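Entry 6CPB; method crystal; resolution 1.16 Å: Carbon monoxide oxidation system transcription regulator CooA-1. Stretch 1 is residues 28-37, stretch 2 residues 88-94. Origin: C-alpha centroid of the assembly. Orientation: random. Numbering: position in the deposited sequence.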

# COMPACT_ATOMS: atom_id res chain seq x y z
N ARG A 28 -6.08 1.57 -24.42
CA ARG A 28 -4.93 0.86 -24.95
C ARG A 28 -3.72 1.80 -25.06
O ARG A 28 -3.87 2.99 -25.33
CB ARG A 28 -5.25 0.33 -26.34
CG ARG A 28 -6.26 -0.78 -26.36
CD ARG A 28 -6.82 -1.05 -27.74
NE ARG A 28 -5.83 -1.50 -28.71
CZ ARG A 28 -5.45 -2.76 -28.90
NH1 ARG A 28 -5.94 -3.73 -28.14
NH2 ARG A 28 -4.55 -3.05 -29.83
N TYR A 29 -2.54 1.21 -24.87
CA TYR A 29 -1.28 1.93 -24.89
C TYR A 29 -0.24 1.11 -25.63
O TYR A 29 -0.17 -0.11 -25.48
CB TYR A 29 -0.76 2.17 -23.46
CG TYR A 29 -1.76 2.90 -22.61
CD1 TYR A 29 -2.72 2.20 -21.90
CD2 TYR A 29 -1.78 4.29 -22.58
CE1 TYR A 29 -3.66 2.86 -21.15
CE2 TYR A 29 -2.73 4.97 -21.83
CZ TYR A 29 -3.65 4.24 -21.12
OH TYR A 29 -4.61 4.86 -20.36
N SER A 30 0.57 1.79 -26.41
CA SER A 30 1.69 1.14 -27.05
C SER A 30 2.92 1.15 -26.14
O SER A 30 3.02 1.93 -25.19
CB SER A 30 2.02 1.83 -28.36
OG SER A 30 2.28 3.21 -28.15
N LYS A 31 3.87 0.29 -26.47
CA LYS A 31 5.09 0.21 -25.69
C LYS A 31 5.73 1.59 -25.54
O LYS A 31 5.84 2.35 -26.50
CB LYS A 31 6.04 -0.75 -26.40
CG LYS A 31 7.33 -0.97 -25.66
CD LYS A 31 8.16 -2.05 -26.31
CE LYS A 31 9.45 -2.27 -25.56
NZ LYS A 31 10.22 -3.42 -26.12
N LYS A 32 6.11 1.91 -24.30
CA LYS A 32 6.76 3.15 -23.86
C LYS A 32 5.79 4.31 -23.66
O LYS A 32 6.20 5.36 -23.15
CB LYS A 32 7.97 3.58 -24.70
CG LYS A 32 9.04 2.50 -24.87
CD LYS A 32 9.39 1.72 -23.58
CE LYS A 32 10.73 2.13 -22.99
NZ LYS A 32 11.87 1.47 -23.67
N ALA A 33 4.51 4.15 -23.98
CA ALA A 33 3.55 5.22 -23.73
C ALA A 33 3.43 5.48 -22.24
O ALA A 33 3.54 4.58 -21.41
CB ALA A 33 2.19 4.84 -24.29
N ILE A 34 3.18 6.73 -21.90
CA ILE A 34 2.94 7.14 -20.52
C ILE A 34 1.44 7.06 -20.26
O ILE A 34 0.66 7.76 -20.92
CB ILE A 34 3.45 8.57 -20.28
CG1 ILE A 34 4.92 8.70 -20.70
CG2 ILE A 34 3.21 8.96 -18.83
CD1 ILE A 34 5.85 7.76 -20.01
N LEU A 35 1.03 6.23 -19.30
CA LEU A 35 -0.38 6.11 -18.93
C LEU A 35 -0.85 7.29 -18.10
O LEU A 35 -1.89 7.89 -18.40
CB LEU A 35 -0.63 4.82 -18.14
CG LEU A 35 -0.71 3.51 -18.91
CD1 LEU A 35 0.63 3.10 -19.50
CD2 LEU A 35 -1.23 2.43 -18.01
N TYR A 36 -0.12 7.60 -17.03
CA TYR A 36 -0.51 8.64 -16.09
C TYR A 36 0.75 9.23 -15.47
O TYR A 36 1.82 8.62 -15.52
CB TYR A 36 -1.41 8.11 -14.96
CG TYR A 36 -2.71 7.49 -15.44
CD1 TYR A 36 -3.72 8.27 -15.98
CD2 TYR A 36 -2.92 6.12 -15.35
CE1 TYR A 36 -4.90 7.70 -16.42
CE2 TYR A 36 -4.11 5.55 -15.79
CZ TYR A 36 -5.08 6.35 -16.32
OH TYR A 36 -6.26 5.76 -16.75
N THR A 37 0.60 10.40 -14.86
CA THR A 37 1.71 11.10 -14.24
C THR A 37 1.29 11.56 -12.86
O THR A 37 0.10 11.51 -12.50
CB THR A 37 2.15 12.33 -15.06
OG1 THR A 37 1.11 13.31 -15.01
CG2 THR A 37 2.48 11.97 -16.48
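Stretch 2 88-94: DTTILYT

Stretch 2 is extended strand through Thr89 and on past Thr94, antiparallel to the end of a strand that includes Arg28 and Tyr29. Tyr29 and Thr89 form the hydrogen-bonded pair: Tyr29 N donates to Thr89 O at 2.8 Å, and Thr89 N to Tyr29 O at 2.9 Å. Arg28 and Thr90 form the neighbouring non-hydrogen-bonded pair, their CA atoms 4.5 Å apart.

Stretch 1 then turns away through a type II turn from Ser30 to Ala33, closed by a hydrogen bond from Ala33 N to Ser30 O, 2.9 Å. Asp88 meets the start of this turn, its carboxylate accepting a hydrogen bond from Lys31 N to Asp88 OD1 at 3.2 Å. A short acidic side chain suits this place because it can reach a backbone NH that the strand pairing leaves free. Beyond the turn, strand 34-36 runs nearly parallel to stretch 2, at 10°, but its axis comes no closer than 10.5 Å, so side chains must fill the gap.

Ile91 is the chief bump. Its CB points toward stretch 1, and its branched side chain enters a hollow lined by Tyr29, Leu35 and Tyr36. Ile91 CD1 lies 3.7 Å from Tyr29 CE1 and 4.0 Å from Tyr36 CE2, while Ile91 CG2 meets Leu35 CD2 at 3.8 Å. The branched side chain gives Ile91 enough width to touch all three walls, and the tyrosines are long enough to reach it. Farther along, Tyr36 OH sits over one face of the Tyr93 ring, 3.8 Å from Tyr93 CG.

Arg28 and Thr90 share the other sheet face from Tyr29 and Thr89. The aliphatic part of Arg28 packs against the threonine, with Arg28 CG 3.6 Å from Thr90 OG1, and a water bridges the polar ends, 2.7 Å from Arg28 NH1 and 2.8 Å from Thr90 OG1.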

# COMPACT_ATOMS: atom_id res chain seq x y z
N ASP A 88 2.81 -3.35 -25.37
CA ASP A 88 1.42 -3.00 -25.66
C ASP A 88 0.55 -3.47 -24.50
O ASP A 88 0.64 -4.62 -24.05
CB ASP A 88 0.97 -3.65 -26.96
CG ASP A 88 1.64 -3.05 -28.19
OD1 ASP A 88 2.37 -2.04 -28.07
OD2 ASP A 88 1.45 -3.62 -29.28
N THR A 89 -0.30 -2.57 -24.01
CA THR A 89 -1.03 -2.76 -22.76
C THR A 89 -2.47 -2.29 -22.91
O THR A 89 -2.73 -1.27 -23.55
CB THR A 89 -0.32 -1.98 -21.65
OG1 THR A 89 0.94 -2.58 -21.37
CG2 THR A 89 -1.11 -1.93 -20.35
N THR A 90 -3.39 -3.03 -22.30
CA THR A 90 -4.77 -2.58 -22.12
C THR A 90 -5.06 -2.50 -20.64
O THR A 90 -4.73 -3.41 -19.89
CB THR A 90 -5.75 -3.56 -22.78
OG1 THR A 90 -5.50 -3.59 -24.19
CG2 THR A 90 -7.20 -3.15 -22.56
N ILE A 91 -5.71 -1.40 -20.24
CA ILE A 91 -6.16 -1.23 -18.87
C ILE A 91 -7.67 -1.07 -18.82
O ILE A 91 -8.31 -0.68 -19.79
CB ILE A 91 -5.50 -0.04 -18.14
CG1 ILE A 91 -6.08 1.29 -18.64
CG2 ILE A 91 -3.98 -0.12 -18.26
CD1 ILE A 91 -5.49 2.52 -17.96
N LEU A 92 -8.21 -1.38 -17.65
CA LEU A 92 -9.57 -1.02 -17.25
C LEU A 92 -9.44 -0.01 -16.12
O LEU A 92 -8.65 -0.22 -15.20
CB LEU A 92 -10.33 -2.26 -16.75
CG LEU A 92 -10.61 -3.33 -17.80
CD1 LEU A 92 -11.35 -4.49 -17.16
CD2 LEU A 92 -11.41 -2.77 -18.98
N TYR A 93 -10.23 1.07 -16.17
CA TYR A 93 -10.14 2.08 -15.11
C TYR A 93 -11.51 2.60 -14.70
O TYR A 93 -12.46 2.59 -15.48
CB TYR A 93 -9.23 3.26 -15.51
CG TYR A 93 -9.70 4.07 -16.68
CD1 TYR A 93 -9.36 3.71 -17.97
CD2 TYR A 93 -10.47 5.22 -16.51
CE1 TYR A 93 -9.77 4.45 -19.05
CE2 TYR A 93 -10.87 5.98 -17.59
CZ TYR A 93 -10.53 5.57 -18.86
OH TYR A 93 -10.92 6.30 -19.95
N THR A 94 -11.58 3.07 -13.46
CA THR A 94 -12.79 3.70 -12.94
C THR A 94 -12.38 4.72 -11.88
O THR A 94 -11.27 4.70 -11.38
CB THR A 94 -13.77 2.65 -12.41
OG1 THR A 94 -15.06 3.24 -12.23
CG2 THR A 94 -13.33 2.06 -11.08
O HOH W 1 -7.59 -4.00 -25.98